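Local coordinates for uncharacterized protein (PDB 2PH0), which probably carries heme in the cytosol as a member of the ChuX/HutX family of heme-utilisation proteins, at residues E7-N12 with E33-A38; S27-V32 with V124-N129; C40-G45 with H107-E112; D49-T54 with R155-E160. All coordinates share one frame; numbering follows the deposited sequence.

Interaction 1: residues E7-N12 with E33-A38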
loop_
_atom_site.group_PDB
_atom_site.type_symbol
_atom_site.label_atom_id
_atom_site.label_comp_id
_atom_site.label_asym_id
_atom_site.label_seq_id
_atom_site.Cartn_x
_atom_site.Cartn_y
_atom_site.Cartn_z
ATOM N N GLU B 7 0.656 -30.563 -1.005
ATOM C CA GLU B 7 1.748 -31.303 -0.376
ATOM C C GLU B 7 2.862 -30.373 0.087
ATOM O O GLU B 7 3.477 -30.595 1.132
ATOM C CB GLU B 7 2.312 -32.335 -1.351
ATOM C CG GLU B 7 1.310 -33.406 -1.750
ATOM C CD GLU B 7 1.868 -34.362 -2.782
ATOM O OE1 GLU B 7 2.443 -33.880 -3.781
ATOM O OE2 GLU B 7 1.725 -35.591 -2.601
ATOM N N LEU B 8 3.128 -29.329 -0.691
ATOM C CA LEU B 8 4.172 -28.386 -0.323
ATOM C C LEU B 8 3.814 -27.650 0.961
ATOM O O LEU B 8 4.644 -27.495 1.855
ATOM C CB LEU B 8 4.395 -27.357 -1.440
ATOM C CG LEU B 8 5.313 -26.199 -1.039
ATOM C CD1 LEU B 8 6.697 -26.744 -0.701
ATOM C CD2 LEU B 8 5.390 -25.182 -2.166
ATOM N N LEU B 9 2.571 -27.190 1.053
ATOM C CA LEU B 9 2.145 -26.438 2.225
ATOM C C LEU B 9 2.146 -27.256 3.505
ATOM O O LEU B 9 2.367 -26.719 4.587
ATOM C CB LEU B 9 0.766 -25.820 1.973
ATOM C CG LEU B 9 0.779 -24.797 0.834
ATOM C CD1 LEU B 9 -0.626 -24.257 0.593
ATOM C CD2 LEU B 9 1.739 -23.670 1.183
ATOM N N ALA B 10 1.917 -28.557 3.382
ATOM C CA ALA B 10 1.911 -29.429 4.552
ATOM C C ALA B 10 3.320 -29.631 5.124
ATOM O O ALA B 10 3.473 -30.108 6.251
ATOM C CB ALA B 10 1.291 -30.768 4.200
ATOM N N THR B 11 4.343 -29.279 4.350
ATOM C CA THR B 11 5.722 -29.412 4.813
ATOM C C THR B 11 6.079 -28.142 5.574
ATOM O O THR B 11 7.207 -27.965 6.023
ATOM C CB THR B 11 6.718 -29.586 3.647
ATOM O OG1 THR B 11 6.774 -28.380 2.873
ATOM C CG2 THR B 11 6.293 -30.738 2.756
ATOM N N ASN B 12 5.096 -27.258 5.698
ATOM C CA ASN B 12 5.255 -25.994 6.404
ATOM C C ASN B 12 6.426 -25.136 5.944
ATOM O O ASN B 12 7.381 -24.929 6.691
ATOM C CB ASN B 12 5.385 -26.245 7.908
ATOM C CG ASN B 12 4.248 -27.075 8.458
ATOM O OD1 ASN B 12 3.080 -26.807 8.183
ATOM N ND2 ASN B 12 4.585 -28.089 9.248
ATOM N N GLU B 33 -5.902 -20.713 0.626
ATOM C CA GLU B 33 -7.048 -21.613 0.655
ATOM C C GLU B 33 -6.588 -23.064 0.797
ATOM O O GLU B 33 -7.342 -23.927 1.258
ATOM C CB GLU B 33 -7.834 -21.426 -0.647
ATOM C CG GLU B 33 -9.053 -22.284 -0.835
ATOM C CD GLU B 33 -9.832 -21.869 -2.070
ATOM O OE1 GLU B 33 -9.261 -21.919 -3.187
ATOM O OE2 GLU B 33 -11.012 -21.486 -1.922
ATOM N N ALA B 34 -5.348 -23.319 0.399
ATOM C CA ALA B 34 -4.775 -24.659 0.459
ATOM C C ALA B 34 -3.984 -24.939 1.734
ATOM O O ALA B 34 -3.502 -26.054 1.931
ATOM C CB ALA B 34 -3.887 -24.888 -0.748
ATOM N N LEU B 35 -3.837 -23.938 2.596
ATOM C CA LEU B 35 -3.089 -24.132 3.838
ATOM C C LEU B 35 -3.788 -25.091 4.779
ATOM O O LEU B 35 -5.004 -25.266 4.715
ATOM C CB LEU B 35 -2.902 -22.806 4.585
ATOM C CG LEU B 35 -1.892 -21.796 4.048
ATOM C CD1 LEU B 35 -2.212 -20.405 4.607
ATOM C CD2 LEU B 35 -0.486 -22.241 4.423
ATOM N N PRO B 36 -3.012 -25.753 5.649
ATOM C CA PRO B 36 -3.585 -26.691 6.620
ATOM C C PRO B 36 -4.556 -25.879 7.474
ATOM O O PRO B 36 -4.249 -24.739 7.835
ATOM C CB PRO B 36 -2.367 -27.129 7.419
ATOM C CG PRO B 36 -1.289 -27.151 6.377
ATOM C CD PRO B 36 -1.540 -25.842 5.634
ATOM N N THR B 37 -5.711 -26.439 7.811
ATOM C CA THR B 37 -6.667 -25.682 8.607
ATOM C C THR B 37 -6.138 -25.314 9.981
ATOM O O THR B 37 -6.656 -24.400 10.617
ATOM C CB THR B 37 -8.007 -26.430 8.790
ATOM O OG1 THR B 37 -7.780 -27.678 9.448
ATOM C CG2 THR B 37 -8.673 -26.662 7.443
ATOM N N ALA B 38 -5.105 -26.013 10.439
ATOM C CA ALA B 38 -4.529 -25.713 11.743
ATOM C C ALA B 38 -3.782 -24.387 11.654
ATOM O O ALA B 38 -3.448 -23.786 12.664
ATOM C CB ALA B 38 -3.565 -26.816 12.161
#
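The puckered ring of Pro36 turns CG and CD to Leu9 and Ala10; no aromatic ring takes part. Pro36 CG lies 4.1 Å from Leu9 O and also touches Ala10 CA, while Pro36 CD approaches Leu9 CB. This is a helix-against-loop packing: the last turn of helix 5-10 rests on the irregular segment that links helix 28-33 to strand 40-44, with Leu9 and Leu35 nearest in backbone register. Leu9 carries most of it. Its CG is anti to the carbonyl carbon (chi1 -64°), and beyond it the two methyls take separate partners. Leu9 CD1 touches Ala34 CB at 3.6 Å, while CD2 meets Leu35 CD2 at 4.2 Å, the two leucine side chains crossing at about a right angle. No hydrogen bond spans the segments, and van der Waals contact, mostly between apolar side chains, joins them; Ile20 of helix 17-23 also touches Leu9. The helix gives way at Asn12, whose positive phi turns the chain. Asn12 OD1 is hydrogen-bonded to Gln39 NE2, in the same loop just before strand 40-44, and Asn12 N donates to Leu9 O at 3.0 Å.

Interaction 2: residues S27-V32 with V124-N129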
loop_
_atom_site.group_PDB
_atom_site.type_symbol
_atom_site.label_atom_id
_atom_site.label_comp_id
_atom_site.label_asym_id
_atom_site.label_seq_id
_atom_site.Cartn_x
_atom_site.Cartn_y
_atom_site.Cartn_z
ATOM N N SER B 27 -2.912 -17.505 -7.753
ATOM C CA SER B 27 -3.065 -16.350 -6.874
ATOM C C SER B 27 -2.654 -16.647 -5.435
ATOM O O SER B 27 -2.472 -17.807 -5.048
ATOM C CB SER B 27 -4.518 -15.870 -6.885
ATOM O OG SER B 27 -5.372 -16.836 -6.286
ATOM N N LEU B 28 -2.504 -15.583 -4.651
ATOM C CA LEU B 28 -2.145 -15.705 -3.249
ATOM C C LEU B 28 -3.305 -16.383 -2.514
ATOM O O LEU B 28 -3.090 -17.198 -1.607
ATOM C CB LEU B 28 -1.893 -14.320 -2.639
ATOM C CG LEU B 28 -0.943 -14.198 -1.440
ATOM C CD1 LEU B 28 -1.200 -12.872 -0.736
ATOM C CD2 LEU B 28 -1.138 -15.339 -0.466
ATOM N N PHE B 29 -4.538 -16.062 -2.897
ATOM C CA PHE B 29 -5.672 -16.681 -2.217
ATOM C C PHE B 29 -5.698 -18.187 -2.437
ATOM O O PHE B 29 -6.069 -18.947 -1.539
ATOM C CB PHE B 29 -7.010 -16.106 -2.679
ATOM C CG PHE B 29 -8.192 -16.705 -1.952
ATOM C CD1 PHE B 29 -8.364 -16.490 -0.586
ATOM C CD2 PHE B 29 -9.103 -17.518 -2.623
ATOM C CE1 PHE B 29 -9.423 -17.075 0.105
ATOM C CE2 PHE B 29 -10.169 -18.108 -1.940
ATOM C CZ PHE B 29 -10.328 -17.885 -0.574
ATOM N N ALA B 30 -5.319 -18.612 -3.637
ATOM C CA ALA B 30 -5.298 -20.036 -3.960
ATOM C C ALA B 30 -4.365 -20.760 -2.987
ATOM O O ALA B 30 -4.696 -21.830 -2.468
ATOM C CB ALA B 30 -4.835 -20.242 -5.404
ATOM N N VAL B 31 -3.204 -20.163 -2.733
ATOM C CA VAL B 31 -2.239 -20.740 -1.811
ATOM C C VAL B 31 -2.794 -20.769 -0.388
ATOM O O VAL B 31 -2.711 -21.788 0.291
ATOM C CB VAL B 31 -0.917 -19.941 -1.819
ATOM C CG1 VAL B 31 0.062 -20.537 -0.836
ATOM C CG2 VAL B 31 -0.328 -19.947 -3.218
ATOM N N VAL B 32 -3.373 -19.657 0.057
ATOM C CA VAL B 32 -3.924 -19.573 1.409
ATOM C C VAL B 32 -5.063 -20.557 1.643
ATOM O O VAL B 32 -5.168 -21.167 2.715
ATOM C CB VAL B 32 -4.389 -18.133 1.702
ATOM C CG1 VAL B 32 -5.139 -18.062 3.024
ATOM C CG2 VAL B 32 -3.168 -17.223 1.738
ATOM N N VAL B 124 -5.264 -11.453 6.454
ATOM C CA VAL B 124 -5.087 -11.034 5.065
ATOM C C VAL B 124 -6.418 -10.774 4.371
ATOM O O VAL B 124 -7.329 -11.585 4.443
ATOM C CB VAL B 124 -4.306 -12.101 4.284
ATOM C CG1 VAL B 124 -3.985 -11.593 2.887
ATOM C CG2 VAL B 124 -3.006 -12.451 5.039
ATOM N N PHE B 125 -6.516 -9.629 3.698
ATOM C CA PHE B 125 -7.731 -9.233 2.987
ATOM C C PHE B 125 -7.485 -9.380 1.490
ATOM O O PHE B 125 -6.551 -8.790 0.951
ATOM C CB PHE B 125 -8.086 -7.781 3.346
ATOM C CG PHE B 125 -8.335 -7.567 4.817
ATOM C CD1 PHE B 125 -9.627 -7.351 5.291
ATOM C CD2 PHE B 125 -7.277 -7.572 5.726
ATOM C CE1 PHE B 125 -9.860 -7.140 6.650
ATOM C CE2 PHE B 125 -7.498 -7.361 7.085
ATOM C CZ PHE B 125 -8.795 -7.143 7.548
ATOM N N PHE B 126 -8.328 -10.168 0.828
ATOM C CA PHE B 126 -8.195 -10.463 -0.599
ATOM C C PHE B 126 -9.297 -9.879 -1.480
ATOM O O PHE B 126 -10.453 -9.805 -1.074
ATOM C CB PHE B 126 -8.228 -11.979 -0.828
ATOM C CG PHE B 126 -7.195 -12.748 -0.058
ATOM C CD1 PHE B 126 -5.961 -13.048 -0.631
ATOM C CD2 PHE B 126 -7.475 -13.221 1.218
ATOM C CE1 PHE B 126 -5.022 -13.816 0.054
ATOM C CE2 PHE B 126 -6.535 -13.990 1.914
ATOM C CZ PHE B 126 -5.312 -14.286 1.326
ATOM N N ASN B 127 -8.933 -9.502 -2.704
ATOM C CA ASN B 127 -9.915 -8.987 -3.651
ATOM C C ASN B 127 -10.418 -10.168 -4.495
ATOM O O ASN B 127 -10.035 -11.318 -4.258
ATOM C CB ASN B 127 -9.305 -7.895 -4.553
ATOM C CG ASN B 127 -8.112 -8.381 -5.358
ATOM O OD1 ASN B 127 -7.953 -9.576 -5.605
ATOM N ND2 ASN B 127 -7.276 -7.443 -5.796
ATOM N N ALA B 128 -11.269 -9.887 -5.477
ATOM C CA ALA B 128 -11.828 -10.941 -6.320
ATOM C C ALA B 128 -10.793 -11.705 -7.135
ATOM O O ALA B 128 -10.995 -12.878 -7.452
ATOM C CB ALA B 128 -12.899 -10.359 -7.246
ATOM N N ASN B 129 -9.688 -11.050 -7.478
ATOM C CA ASN B 129 -8.637 -11.706 -8.251
ATOM C C ASN B 129 -7.729 -12.584 -7.398
ATOM O O ASN B 129 -6.827 -13.232 -7.921
ATOM C CB ASN B 129 -7.783 -10.677 -8.992
ATOM C CG ASN B 129 -8.528 -10.013 -10.129
ATOM O OD1 ASN B 129 -9.255 -10.670 -10.873
ATOM N ND2 ASN B 129 -8.342 -8.708 -10.278
#
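Phe29 and Phe126 form a T-shaped stack, the central element of a helix-on-sheet packing in which helix 28-33 lies over one face of the antiparallel sheet at strand 118-126. The ring centroids are 5.2 Å apart and the planes make 69°, with the edge of Phe29 toward the face of Phe126. Phe29 CD1 sits 3.8 Å above the Phe126 plane, over the ring centre, and Phe29 CB adds an off-centre CH-pi contact. Phe29 CG is anti to its backbone N (chi1 -178°), which starts its ring out toward the strand. On the opposite face of Phe126, Val124 CG1 lies nearer the rim, 3.4 Å above the plane. Two more helix side chains touch Phe126: Val32 CG2 comes to 3.7 Å from CZ, and Leu28 CD1 to 4.0 Å from CE1. Ala109 and Leu42 extend this packing, touching Phe126 and Phe29 respectively, and the Phe29 ring also stacks on that of His107.

The other end of the contact is sparser, a single touch of side chain on backbone. Ser27 CB lies 3.7 Å from Asn129 O, and the side chain of the exposed Asn129 leads off. A backbone hydrogen bond between Phe29 and Gly130 still ties the helix start to this turn, which borders the second subunit: Asn127 ND2 is hydrogen-bonded to Asp69 of that neighbouring chain. Ser27 is the N-cap of its own helix, its OG accepting from Ala30 N at 3.2 Å, with an N-H...O angle of 152°.

Interaction 3: residues C40-G45 with H107-E112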
loop_
_atom_site.group_PDB
_atom_site.type_symbol
_atom_site.label_atom_id
_atom_site.label_comp_id
_atom_site.label_asym_id
_atom_site.label_seq_id
_atom_site.Cartn_x
_atom_site.Cartn_y
_atom_site.Cartn_z
ATOM N N CYS B 40 -4.840 -21.949 9.155
ATOM C CA CYS B 40 -5.680 -20.971 8.486
ATOM C C CYS B 40 -7.182 -21.137 8.654
ATOM O O CYS B 40 -7.723 -22.248 8.583
ATOM C CB CYS B 40 -5.323 -20.958 6.994
ATOM S SG CYS B 40 -6.239 -19.767 5.980
ATOM N N THR B 41 -7.834 -20.003 8.895
ATOM C CA THR B 41 -9.278 -19.918 9.042
ATOM C C THR B 41 -9.706 -18.880 8.007
ATOM O O THR B 41 -9.195 -17.759 8.010
ATOM C CB THR B 41 -9.676 -19.412 10.434
ATOM O OG1 THR B 41 -9.083 -20.248 11.431
ATOM C CG2 THR B 41 -11.187 -19.449 10.594
ATOM N N LEU B 42 -10.630 -19.257 7.127
ATOM C CA LEU B 42 -11.111 -18.350 6.083
ATOM C C LEU B 42 -12.489 -17.769 6.378
ATOM O O LEU B 42 -13.304 -18.379 7.065
ATOM C CB LEU B 42 -11.156 -19.088 4.744
ATOM C CG LEU B 42 -9.836 -19.709 4.279
ATOM C CD1 LEU B 42 -10.099 -20.675 3.138
ATOM C CD2 LEU B 42 -8.875 -18.610 3.852
ATOM N N ALA B 43 -12.747 -16.584 5.842
ATOM C CA ALA B 43 -14.029 -15.918 6.024
ATOM C C ALA B 43 -14.350 -15.166 4.737
ATOM O O ALA B 43 -13.460 -14.919 3.924
ATOM C CB ALA B 43 -13.962 -14.954 7.211
ATOM N N THR B 44 -15.621 -14.831 4.530
ATOM C CA THR B 44 -16.006 -14.107 3.324
ATOM C C THR B 44 -15.741 -12.621 3.521
ATOM O O THR B 44 -15.683 -12.135 4.653
ATOM C CB THR B 44 -17.503 -14.294 2.991
ATOM O OG1 THR B 44 -18.293 -13.865 4.105
ATOM C CG2 THR B 44 -17.805 -15.756 2.675
ATOM N N GLY B 45 -15.591 -11.904 2.416
ATOM C CA GLY B 45 -15.323 -10.479 2.493
ATOM C C GLY B 45 -16.439 -9.694 3.148
ATOM O O GLY B 45 -16.246 -8.547 3.540
ATOM N N HIS B 107 -12.509 -12.144 0.348
ATOM C CA HIS B 107 -12.051 -13.192 1.256
ATOM C C HIS B 107 -11.164 -12.613 2.348
ATOM O O HIS B 107 -10.442 -11.635 2.133
ATOM C CB HIS B 107 -11.252 -14.252 0.494
ATOM C CG HIS B 107 -12.026 -14.935 -0.592
ATOM N ND1 HIS B 107 -13.075 -15.791 -0.334
ATOM C CD2 HIS B 107 -11.904 -14.881 -1.938
ATOM C CE1 HIS B 107 -13.567 -16.233 -1.478
ATOM N NE2 HIS B 107 -12.875 -15.697 -2.466
ATOM N N ILE B 108 -11.231 -13.215 3.530
ATOM C CA ILE B 108 -10.407 -12.782 4.648
ATOM C C ILE B 108 -9.803 -14.044 5.243
ATOM O O ILE B 108 -10.488 -15.059 5.391
ATOM C CB ILE B 108 -11.232 -12.044 5.723
ATOM C CG1 ILE B 108 -11.862 -10.780 5.124
ATOM C CG2 ILE B 108 -10.333 -11.664 6.901
ATOM C CD1 ILE B 108 -12.695 -9.960 6.107
ATOM N N ALA B 109 -8.518 -13.993 5.567
ATOM C CA ALA B 109 -7.860 -15.162 6.140
ATOM C C ALA B 109 -7.085 -14.822 7.398
ATOM O O ALA B 109 -6.408 -13.788 7.472
ATOM C CB ALA B 109 -6.913 -15.796 5.107
ATOM N N PHE B 110 -7.199 -15.701 8.392
ATOM C CA PHE B 110 -6.481 -15.567 9.648
ATOM C C PHE B 110 -5.428 -16.674 9.568
ATOM O O PHE B 110 -5.746 -17.862 9.600
ATOM C CB PHE B 110 -7.426 -15.780 10.834
ATOM C CG PHE B 110 -8.392 -14.643 11.050
ATOM C CD1 PHE B 110 -9.516 -14.494 10.242
ATOM C CD2 PHE B 110 -8.167 -13.715 12.058
ATOM C CE1 PHE B 110 -10.404 -13.427 10.445
ATOM C CE2 PHE B 110 -9.045 -12.648 12.266
ATOM C CZ PHE B 110 -10.165 -12.508 11.456
ATOM N N ILE B 111 -4.170 -16.267 9.444
ATOM C CA ILE B 111 -3.074 -17.208 9.268
ATOM C C ILE B 111 -2.082 -17.215 10.412
ATOM O O ILE B 111 -1.583 -16.168 10.811
ATOM C CB ILE B 111 -2.293 -16.867 7.978
ATOM C CG1 ILE B 111 -3.258 -16.765 6.795
ATOM C CG2 ILE B 111 -1.222 -17.909 7.715
ATOM C CD1 ILE B 111 -2.605 -16.289 5.516
ATOM N N GLU B 112 -1.795 -18.404 10.934
ATOM C CA GLU B 112 -0.811 -18.544 11.994
ATOM C C GLU B 112 0.231 -19.507 11.431
ATOM O O GLU B 112 -0.035 -20.696 11.284
ATOM C CB GLU B 112 -1.454 -19.105 13.264
ATOM C CG GLU B 112 -2.406 -18.125 13.938
ATOM C CD GLU B 112 -3.024 -18.660 15.228
ATOM O OE1 GLU B 112 -3.909 -19.541 15.162
ATOM O OE2 GLU B 112 -2.623 -18.195 16.312
HETATM O O HOH W 1 -6.146 -19.322 11.977
#
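Thr41 and Phe110 form one hydrogen-bonded pair of an antiparallel ladder, and Ala43 with Ile108 forms the other. Phe110 N donates to Thr41 O at 2.9 Å in a nearly straight bond (170°), and Thr41 N returns a bond to Phe110 O at 3.1 Å. In the second pair Ala43 N reaches Ile108 O at 2.8 Å, and the reverse bond, from Ile108 N to Ala43 O, is equally short at 2.8 Å.

CA-H...O contacts accompany these bonds; Cys40 CA lies 3.3 Å from Phe110 O. That carbonyl is gripped further by a water, which donates to it at 2.8 Å and also bonds Thr41 OG1. Thr41 O, besides accepting from Phe110 N, lies in the plane of the Phe110 ring, at its edge.

Apolar contacts divide between the two faces of the sheet. On the face with Cys40, Leu42, Ala109 and Ile111, Leu42 CD2 reaches across to Ala109 CB at 3.7 Å. The start of that reach is a CG anti to the carbonyl carbon (chi1 -57°). Cys40 SG flanks the same Ala109 CB at 4.1 Å. On the other face the CB atoms of Ala43 and Ile108 oppose each other.

Strand 40-44 is the outermost of its sheet within the chain, and strand 107-115 pairs on its far side with strand 118-126. Val32 of helix 28-33 covers the Cys40 and Ala109 face, while Leu157 and Ala158 of helix 148-160 pack against Phe110 on the other.

Interaction 4: residues D49-T54 with R155-E160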
loop_
_atom_site.group_PDB
_atom_site.type_symbol
_atom_site.label_atom_id
_atom_site.label_comp_id
_atom_site.label_asym_id
_atom_site.label_seq_id
_atom_site.Cartn_x
_atom_site.Cartn_y
_atom_site.Cartn_z
ATOM N N ASP B 49 -16.230 -5.277 7.910
ATOM C CA ASP B 49 -16.424 -4.273 8.948
ATOM C C ASP B 49 -16.276 -4.838 10.354
ATOM O O ASP B 49 -15.717 -4.191 11.243
ATOM C CB ASP B 49 -17.798 -3.616 8.791
ATOM C CG ASP B 49 -18.008 -3.044 7.407
ATOM O OD1 ASP B 49 -17.055 -2.432 6.872
ATOM O OD2 ASP B 49 -19.119 -3.203 6.856
ATOM N N GLN B 50 -16.799 -6.040 10.553
ATOM C CA GLN B 50 -16.719 -6.702 11.842
ATOM C C GLN B 50 -15.248 -6.928 12.174
ATOM O O GLN B 50 -14.793 -6.654 13.286
ATOM C CB GLN B 50 -17.442 -8.045 11.772
ATOM C CG GLN B 50 -17.551 -8.772 13.098
ATOM C CD GLN B 50 -18.251 -10.107 12.954
ATOM O OE1 GLN B 50 -19.308 -10.197 12.332
ATOM N NE2 GLN B 50 -17.667 -11.152 13.533
ATOM N N VAL B 51 -14.511 -7.425 11.189
ATOM C CA VAL B 51 -13.090 -7.700 11.358
ATOM C C VAL B 51 -12.261 -6.441 11.596
ATOM O O VAL B 51 -11.488 -6.372 12.544
ATOM C CB VAL B 51 -12.543 -8.463 10.128
ATOM C CG1 VAL B 51 -11.006 -8.526 10.168
ATOM C CG2 VAL B 51 -13.138 -9.859 10.093
ATOM N N TRP B 52 -12.423 -5.434 10.744
ATOM C CA TRP B 52 -11.657 -4.208 10.897
ATOM C C TRP B 52 -11.918 -3.495 12.224
ATOM O O TRP B 52 -10.977 -3.092 12.906
ATOM C CB TRP B 52 -11.944 -3.257 9.729
ATOM C CG TRP B 52 -11.077 -2.044 9.733
ATOM C CD1 TRP B 52 -11.249 -0.915 10.481
ATOM C CD2 TRP B 52 -9.870 -1.853 8.990
ATOM N NE1 TRP B 52 -10.219 -0.033 10.250
ATOM C CE2 TRP B 52 -9.360 -0.584 9.337
ATOM C CE3 TRP B 52 -9.165 -2.634 8.061
ATOM C CZ2 TRP B 52 -8.180 -0.074 8.790
ATOM C CZ3 TRP B 52 -7.990 -2.124 7.518
ATOM C CH2 TRP B 52 -7.511 -0.857 7.885
ATOM N N ASP B 53 -13.187 -3.332 12.586
ATOM C CA ASP B 53 -13.529 -2.657 13.835
ATOM C C ASP B 53 -12.876 -3.339 15.032
ATOM O O ASP B 53 -12.380 -2.674 15.939
ATOM C CB ASP B 53 -15.049 -2.617 14.034
ATOM C CG ASP B 53 -15.729 -1.610 13.124
ATOM O OD1 ASP B 53 -15.279 -0.447 13.095
ATOM O OD2 ASP B 53 -16.712 -1.974 12.448
ATOM N N THR B 54 -12.874 -4.669 15.020
ATOM C CA THR B 54 -12.278 -5.441 16.105
ATOM C C THR B 54 -10.765 -5.233 16.194
ATOM O O THR B 54 -10.236 -4.927 17.265
ATOM C CB THR B 54 -12.564 -6.939 15.931
ATOM O OG1 THR B 54 -13.977 -7.141 15.839
ATOM C CG2 THR B 54 -12.026 -7.726 17.116
ATOM N N ARG B 155 -7.405 -15.207 17.792
ATOM C CA ARG B 155 -8.017 -16.525 17.709
ATOM C C ARG B 155 -9.517 -16.478 18.002
ATOM O O ARG B 155 -10.289 -17.219 17.399
ATOM C CB ARG B 155 -7.298 -17.491 18.645
ATOM C CG ARG B 155 -5.871 -17.795 18.182
ATOM C CD ARG B 155 -5.126 -18.619 19.213
ATOM N NE ARG B 155 -3.809 -19.008 18.729
ATOM C CZ ARG B 155 -2.897 -19.624 19.475
ATOM N NH1 ARG B 155 -3.162 -19.926 20.742
ATOM N NH2 ARG B 155 -1.719 -19.926 18.958
ATOM N N ALA B 156 -9.935 -15.592 18.901
ATOM C CA ALA B 156 -11.355 -15.463 19.239
ATOM C C ALA B 156 -12.152 -15.000 18.030
ATOM O O ALA B 156 -13.214 -15.542 17.723
ATOM C CB ALA B 156 -11.540 -14.479 20.385
ATOM N N LEU B 157 -11.637 -13.987 17.348
ATOM C CA LEU B 157 -12.297 -13.455 16.168
ATOM C C LEU B 157 -12.354 -14.508 15.070
ATOM O O LEU B 157 -13.406 -14.721 14.465
ATOM C CB LEU B 157 -11.560 -12.206 15.672
ATOM C CG LEU B 157 -12.087 -11.534 14.398
ATOM C CD1 LEU B 157 -13.570 -11.197 14.550
ATOM C CD2 LEU B 157 -11.278 -10.271 14.156
ATOM N N ALA B 158 -11.230 -15.171 14.809
ATOM C CA ALA B 158 -11.200 -16.204 13.782
ATOM C C ALA B 158 -12.295 -17.227 14.071
ATOM O O ALA B 158 -13.049 -17.622 13.179
ATOM C CB ALA B 158 -9.831 -16.891 13.758
ATOM N N SER B 159 -12.378 -17.640 15.333
ATOM C CA SER B 159 -13.363 -18.621 15.772
ATOM C C SER B 159 -14.821 -18.211 15.587
ATOM O O SER B 159 -15.638 -19.019 15.152
ATOM C CB SER B 159 -13.134 -18.977 17.242
ATOM O OG SER B 159 -11.890 -19.628 17.413
ATOM N N GLU B 160 -15.169 -16.976 15.922
ATOM C CA GLU B 160 -16.563 -16.586 15.761
ATOM C C GLU B 160 -16.948 -16.388 14.300
ATOM O O GLU B 160 -18.131 -16.332 13.967
ATOM C CB GLU B 160 -16.891 -15.339 16.589
ATOM C CG GLU B 160 -16.110 -14.095 16.268
ATOM C CD GLU B 160 -16.394 -12.992 17.272
ATOM O OE1 GLU B 160 -16.134 -13.207 18.476
ATOM O OE2 GLU B 160 -16.879 -11.916 16.862
HETATM O O HOH W 2 -15.253 -8.913 17.473
#
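Leu157 and Thr54 reach toward each other tip to tip between two nearly antiparallel helices, whose short segments run at 168° with a closest axis approach of 11.3 Å. At that spacing the side chains bridge the gap. Leu157 CG is anti to its backbone N (chi1 178°), and beyond it CD2 stands 4.0 Å from Thr54 CG2 and equally near Thr54 CB. The same methyl lies 4.2 Å from Val51 CA and 4.4 Å from Val51 CG1, so one branch of a buried leucine meets two residues about a turn apart on helix 48-55.

Beside the apolar contacts the polar ends approach more loosely. Gln50 and Glu160 cross obliquely, their amide and carboxylate planes 59° apart, with Gln50 NE2 at 3.5 Å from Glu160 OE2. The other end of that amide is committed elsewhere, as Gln50 OE1 is hydrogen-bonded to Arg47 NH2. A water completes the polar side: it donates to Thr54 OG1 at 2.7 Å and makes a weak bond to Glu160 OE2. Thr54 OG1 itself donates to Gln50 O at 2.7 Å, approaching from the opposite face of that carbonyl to Thr54 N. Gln50 O thus takes two donors, and the hydroxyl both donates to it and accepts from the water.

Both helices lie over strand 107-115, where Val51 touches Ile108, and Leu157 and Ala158 touch Phe110. Leu161 touches Gln50 and Val51, Trp58 packs on Leu157, and a salt bridge from Arg155 NE to Glu112 OE2 ties helix 148-160 to the same strand.

Overall arrangement
Interaction 3 pairs two strands of the six-stranded antiparallel sheet, and the others are grouped around it. Interaction 2 lies about 10 Å away, centre to centre, on the face covered by helix 28-33, where strand 118-126 is the next in the sheet; interaction 4, also about 10 Å away, joins helices 48-55 and 148-160 on the other face. Interaction 1 is peripheral, about 23 Å from interaction 4 between centres, but Leu9 CD1 touches Val31 O and Leu35 packs on Cys40. Along the chain, interaction 1 closes before interaction 3 opens, interactions 1 and 2 alternate their segments, as do 3 and 4, and interaction 3 falls between the two segments of interaction 2. Helices thus cover both faces of the sheet.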